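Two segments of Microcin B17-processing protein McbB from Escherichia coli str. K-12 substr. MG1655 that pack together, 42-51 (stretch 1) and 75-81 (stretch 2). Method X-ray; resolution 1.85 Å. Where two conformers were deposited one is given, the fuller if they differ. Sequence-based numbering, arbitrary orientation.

Stretch 1 42-51: GMKKVLESLR
Stretch 2 75-81: KGKEFLI

Two helical segments of McbB, 42-51 and 75-81, each part of a longer helix, cross at -57° with their axes 12.2 Å apart at closest approach. Both keep regular i to i+4 backbone hydrogen bonds, such as Leu47 N to Met43 O (2.9 Å) and Leu80 N to Gly76 O (3.0 Å). The register sets Met43 CA 7.9 Å from Gly76 CA and Leu47 CA 8.7 Å from Leu80 CA. No hydrogen bond links the stretches; apolar packing burying 239 Å² joins them. Leu80 (chi1 m, chi2 t) points toward helix 42-51 as a knob among Met43, Val46, Leu47 and Leu50. Its CD2 lies 3.5 Å from Leu47 CD2 and 4.0 Å from Met43 SD, and its CD1 lies 4.0 Å from Leu50 CD1 and 4.4 Å from Val46 CG1. Leu47 (m, t) leaves its backbone sideways, but its end comes nearer. Met43 also points toward its partner, and its t, p, p rotamer folds the flexible thioether so that CE reaches 3.8 Å from Phe79 CD2 and 4.1 Å from Gly76 CA. Gly76, with no side chain, meets that methyl directly through its CA. Phe79 (chi1 t, chi2 84°) presents its ring obliquely, its centroid 4.8 Å from Met43 SD. All these contacting residues are buried, as suits their apolar character.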

ATOM      1  N   GLY B  42     -26.048  47.556 -19.307  1.00 37.55           N
ATOM      2  CA  GLY B  42     -26.717  46.361 -19.805  1.00 36.90           C
ATOM      3  C   GLY B  42     -26.102  45.044 -19.325  1.00 35.42           C
ATOM      4  O   GLY B  42     -26.804  44.120 -18.931  1.00 34.43           O
ATOM      5  N   MET B  43     -24.775  44.950 -19.331  1.00 34.84           N
ATOM      6  CA  MET B  43     -24.132  43.722 -18.900  1.00 34.01           C
ATOM      7  C   MET B  43     -24.276  43.596 -17.384  1.00 33.07           C
ATOM      8  O   MET B  43     -24.426  42.492 -16.891  1.00 32.25           O
ATOM      9  CB  MET B  43     -22.678  43.676 -19.334  1.00 34.66           C
ATOM     10  CG  MET B  43     -21.962  42.392 -18.979  1.00 33.94           C
ATOM     11  SD  MET B  43     -22.654  40.844 -19.629  1.00 34.53           S
ATOM     12  CE  MET B  43     -22.187  41.003 -21.365  1.00 35.53           C
ATOM     13  N   LYS B  44     -24.276  44.717 -16.648  1.00 33.74           N
ATOM     14  CA  LYS B  44     -24.528  44.649 -15.192  1.00 34.08           C
ATOM     15  C   LYS B  44     -25.898  43.998 -14.942  1.00 33.42           C
ATOM     16  O   LYS B  44     -26.024  43.074 -14.162  1.00 32.60           O
ATOM     17  CB  LYS B  44     -24.464  46.047 -14.566  1.00 35.74           C
ATOM     18  CG  LYS B  44     -24.887  46.109 -13.111  1.00 36.71           C
ATOM     19  CD  LYS B  44     -24.719  47.515 -12.549  1.00 38.80           C
ATOM     20  CE  LYS B  44     -25.250  47.557 -11.124  1.00 40.29           C
ATOM     21  NZ  LYS B  44     -25.165  48.905 -10.523  1.00 42.51           N
ATOM     22  N   LYS B  45     -26.910  44.486 -15.652  1.00 33.65           N
ATOM     23  CA  LYS B  45     -28.265  43.931 -15.579  1.00 33.72           C
ATOM     24  C   LYS B  45     -28.328  42.439 -15.877  1.00 32.55           C
ATOM     25  O   LYS B  45     -28.965  41.688 -15.151  1.00 32.66           O
ATOM     26  CB  LYS B  45     -29.237  44.718 -16.493  1.00 34.55           C
ATOM     27  N   VAL B  46     -27.645  42.010 -16.929  1.00 32.13           N
ATOM     28  CA  VAL B  46     -27.577  40.594 -17.298  1.00 31.26           C
ATOM     29  C   VAL B  46     -26.974  39.773 -16.168  1.00 30.31           C
ATOM     30  O   VAL B  46     -27.543  38.769 -15.746  1.00 29.88           O
ATOM     31  CB  VAL B  46     -26.788  40.417 -18.619  1.00 31.26           C
ATOM     32  CG1 VAL B  46     -26.480  38.953 -18.902  1.00 30.87           C
ATOM     33  CG2 VAL B  46     -27.561  41.026 -19.780  1.00 32.83           C
ATOM     34  N   LEU B  47     -25.820  40.213 -15.668  1.00 29.83           N
ATOM     35  CA  LEU B  47     -25.145  39.517 -14.601  1.00 29.44           C
ATOM     36  C   LEU B  47     -26.002  39.426 -13.331  1.00 30.23           C
ATOM     37  O   LEU B  47     -26.050  38.383 -12.716  1.00 29.75           O
ATOM     38  CB  LEU B  47     -23.778  40.161 -14.301  1.00 28.82           C
ATOM     39  CG  LEU B  47     -22.768  40.073 -15.423  1.00 28.70           C
ATOM     40  CD1 LEU B  47     -21.611  41.047 -15.167  1.00 28.58           C
ATOM     41  CD2 LEU B  47     -22.277  38.647 -15.636  1.00 28.07           C
ATOM     42  N   GLU B  48     -26.674  40.500 -12.952  1.00 32.78           N
ATOM     43  CA  GLU B  48     -27.606  40.463 -11.815  1.00 34.72           C
ATOM     44  C   GLU B  48     -28.738  39.429 -11.978  1.00 35.13           C
ATOM     45  O   GLU B  48     -29.064  38.698 -11.031  1.00 34.92           O
ATOM     46  CB  GLU B  48     -28.181  41.854 -11.556  1.00 37.82           C
ATOM     47  CG  GLU B  48     -27.121  42.759 -10.948  1.00 39.48           C
ATOM     48  CD  GLU B  48     -27.554  44.199 -10.788  1.00 42.75           C
ATOM     49  OE1 GLU B  48     -28.408  44.681 -11.582  1.00 44.89           O
ATOM     50  OE2 GLU B  48     -27.003  44.858  -9.873  1.00 44.86           O
ATOM     51  N   SER B  49     -29.333  39.356 -13.169  0.50 35.80           N
ATOM     52  CA  SER B  49     -30.381  38.366 -13.429  0.50 36.19           C
ATOM     53  C   SER B  49     -29.839  36.948 -13.405  0.50 34.92           C
ATOM     54  O   SER B  49     -30.465  36.068 -12.818  0.50 34.40           O
ATOM     55  CB  SER B  49     -31.073  38.575 -14.769  0.50 37.62           C
ATOM     56  OG  SER B  49     -31.681  37.341 -15.138  0.50 38.00           O
ATOM     57  N   LEU B  50     -28.678  36.728 -14.026  1.00 33.83           N
ATOM     58  CA  LEU B  50     -28.032  35.429 -13.953  1.00 34.02           C
ATOM     59  C   LEU B  50     -27.713  35.032 -12.516  1.00 33.79           C
ATOM     60  O   LEU B  50     -27.827  33.849 -12.172  1.00 32.48           O
ATOM     61  CB  LEU B  50     -26.745  35.368 -14.798  1.00 33.87           C
ATOM     62  CG  LEU B  50     -26.934  35.384 -16.320  1.00 34.32           C
ATOM     63  CD1 LEU B  50     -25.599  35.379 -17.042  1.00 33.72           C
ATOM     64  CD2 LEU B  50     -27.764  34.189 -16.762  1.00 34.83           C
ATOM     65  N   ARG B  51     -27.338  36.007 -11.685  1.00 34.17           N
ATOM     66  CA  ARG B  51     -26.991  35.691 -10.298  1.00 35.14           C
ATOM     67  C   ARG B  51     -28.198  35.224  -9.464  1.00 36.26           C
ATOM     68  O   ARG B  51     -28.044  34.394  -8.562  1.00 35.63           O
ATOM     69  CB  ARG B  51     -26.302  36.863  -9.600  1.00 34.93           C
ATOM     70  CG  ARG B  51     -25.785  36.548  -8.192  1.00 34.73           C
ATOM     71  CD  ARG B  51     -24.858  35.326  -8.117  1.00 34.12           C
ATOM     72  NE  ARG B  51     -24.459  35.072  -6.748  1.00 34.45           N
ATOM     73  CZ  ARG B  51     -25.218  34.500  -5.806  1.00 35.37           C
ATOM     74  NH1 ARG B  51     -26.443  34.060  -6.062  1.00 35.22           N
ATOM     75  NH2 ARG B  51     -24.737  34.366  -4.575  1.00 35.62           N
ATOM     76  N   LYS B  75     -21.191  38.195 -28.783  1.00 39.03           N
ATOM     77  CA  LYS B  75     -20.178  38.913 -27.988  1.00 38.20           C
ATOM     78  C   LYS B  75     -20.471  38.793 -26.492  1.00 36.05           C
ATOM     79  O   LYS B  75     -19.564  38.558 -25.717  1.00 34.62           O
ATOM     80  CB  LYS B  75     -20.062  40.373 -28.390  1.00 39.33           C
ATOM     81  CG  LYS B  75     -19.564  40.580 -29.809  1.00 40.98           C
ATOM     82  CD  LYS B  75     -19.544  42.051 -30.170  1.00 42.13           C
ATOM     83  CE  LYS B  75     -19.446  42.228 -31.677  1.00 43.84           C
ATOM     84  NZ  LYS B  75     -19.327  43.648 -32.061  1.00 45.46           N
ATOM     85  N   GLY B  76     -21.740  38.921 -26.114  1.00 35.16           N
ATOM     86  CA  GLY B  76     -22.173  38.716 -24.730  1.00 34.00           C
ATOM     87  C   GLY B  76     -21.877  37.326 -24.195  1.00 33.12           C
ATOM     88  O   GLY B  76     -21.344  37.186 -23.096  1.00 31.06           O
ATOM     89  N   LYS B  77     -22.200  36.300 -24.975  1.00 34.29           N
ATOM     90  CA  LYS B  77     -21.937  34.921 -24.584  1.00 35.05           C
ATOM     91  C   LYS B  77     -20.450  34.631 -24.414  1.00 34.63           C
ATOM     92  O   LYS B  77     -20.059  34.012 -23.431  1.00 32.75           O
ATOM     93  CB  LYS B  77     -22.520  33.940 -25.576  1.00 36.96           C
ATOM     94  CG  LYS B  77     -23.990  33.675 -25.328  1.00 38.20           C
ATOM     95  CD  LYS B  77     -24.554  32.912 -26.500  1.00 39.99           C
ATOM     96  CE  LYS B  77     -26.061  32.901 -26.440  1.00 41.63           C
ATOM     97  NZ  LYS B  77     -26.653  32.700 -27.790  1.00 43.09           N
ATOM     98  N   GLU B  78     -19.654  35.104 -25.370  1.00 35.81           N
ATOM     99  CA  GLU B  78     -18.193  34.977 -25.320  1.00 36.68           C
ATOM    100  C   GLU B  78     -17.600  35.610 -24.047  1.00 34.20           C
ATOM    101  O   GLU B  78     -16.688  35.053 -23.421  1.00 32.77           O
ATOM    102  CB  GLU B  78     -17.565  35.626 -26.563  1.00 40.24           C
ATOM    103  CG  GLU B  78     -16.110  35.255 -26.767  1.00 43.16           C
ATOM    104  CD  GLU B  78     -15.490  35.931 -27.984  1.00 46.95           C
ATOM    105  OE1 GLU B  78     -16.154  36.768 -28.664  1.00 50.49           O
ATOM    106  OE2 GLU B  78     -14.312  35.615 -28.260  1.00 50.53           O
ATOM    107  N   PHE B  79     -18.119  36.774 -23.680  1.00 33.17           N
ATOM    108  CA  PHE B  79     -17.716  37.446 -22.441  1.00 31.67           C
ATOM    109  C   PHE B  79     -18.071  36.588 -21.219  1.00 30.50           C
ATOM    110  O   PHE B  79     -17.234  36.366 -20.345  1.00 29.21           O
ATOM    111  CB  PHE B  79     -18.369  38.833 -22.343  1.00 32.16           C
ATOM    112  CG  PHE B  79     -18.143  39.516 -21.028  1.00 31.50           C
ATOM    113  CD1 PHE B  79     -16.980  40.235 -20.800  1.00 31.85           C
ATOM    114  CD2 PHE B  79     -19.049  39.387 -19.999  1.00 31.36           C
ATOM    115  CE1 PHE B  79     -16.755  40.865 -19.597  1.00 31.11           C
ATOM    116  CE2 PHE B  79     -18.816  40.008 -18.777  1.00 31.05           C
ATOM    117  CZ  PHE B  79     -17.677  40.758 -18.592  1.00 30.80           C
ATOM    118  N   LEU B  80     -19.311  36.106 -21.181  1.00 29.82           N
ATOM    119  CA  LEU B  80     -19.797  35.335 -20.046  1.00 29.48           C
ATOM    120  C   LEU B  80     -19.044  34.017 -19.893  1.00 29.11           C
ATOM    121  O   LEU B  80     -18.801  33.590 -18.780  1.00 28.27           O
ATOM    122  CB  LEU B  80     -21.307  35.084 -20.176  1.00 29.65           C
ATOM    123  CG  LEU B  80     -22.188  36.348 -20.094  1.00 30.32           C
ATOM    124  CD1 LEU B  80     -23.626  36.055 -20.495  1.00 31.18           C
ATOM    125  CD2 LEU B  80     -22.144  36.976 -18.718  1.00 29.86           C
ATOM    126  N   ILE B  81     -18.679  33.388 -21.014  1.00 30.16           N
ATOM    127  CA  ILE B  81     -17.956  32.131 -21.003  1.00 30.64           C
ATOM    128  C   ILE B  81     -16.491  32.357 -20.591  1.00 30.76           C
ATOM    129  O   ILE B  81     -15.967  31.624 -19.738  1.00 30.05           O
ATOM    130  CB  ILE B  81     -17.985  31.411 -22.372  1.00 31.92           C
ATOM    131  CG1 ILE B  81     -19.390  30.842 -22.626  1.00 33.11           C
ATOM    132  CG2 ILE B  81     -16.951  30.276 -22.434  1.00 31.90           C
ATOM    133  CD1 ILE B  81     -19.655  30.494 -24.077  1.00 34.48           C
TER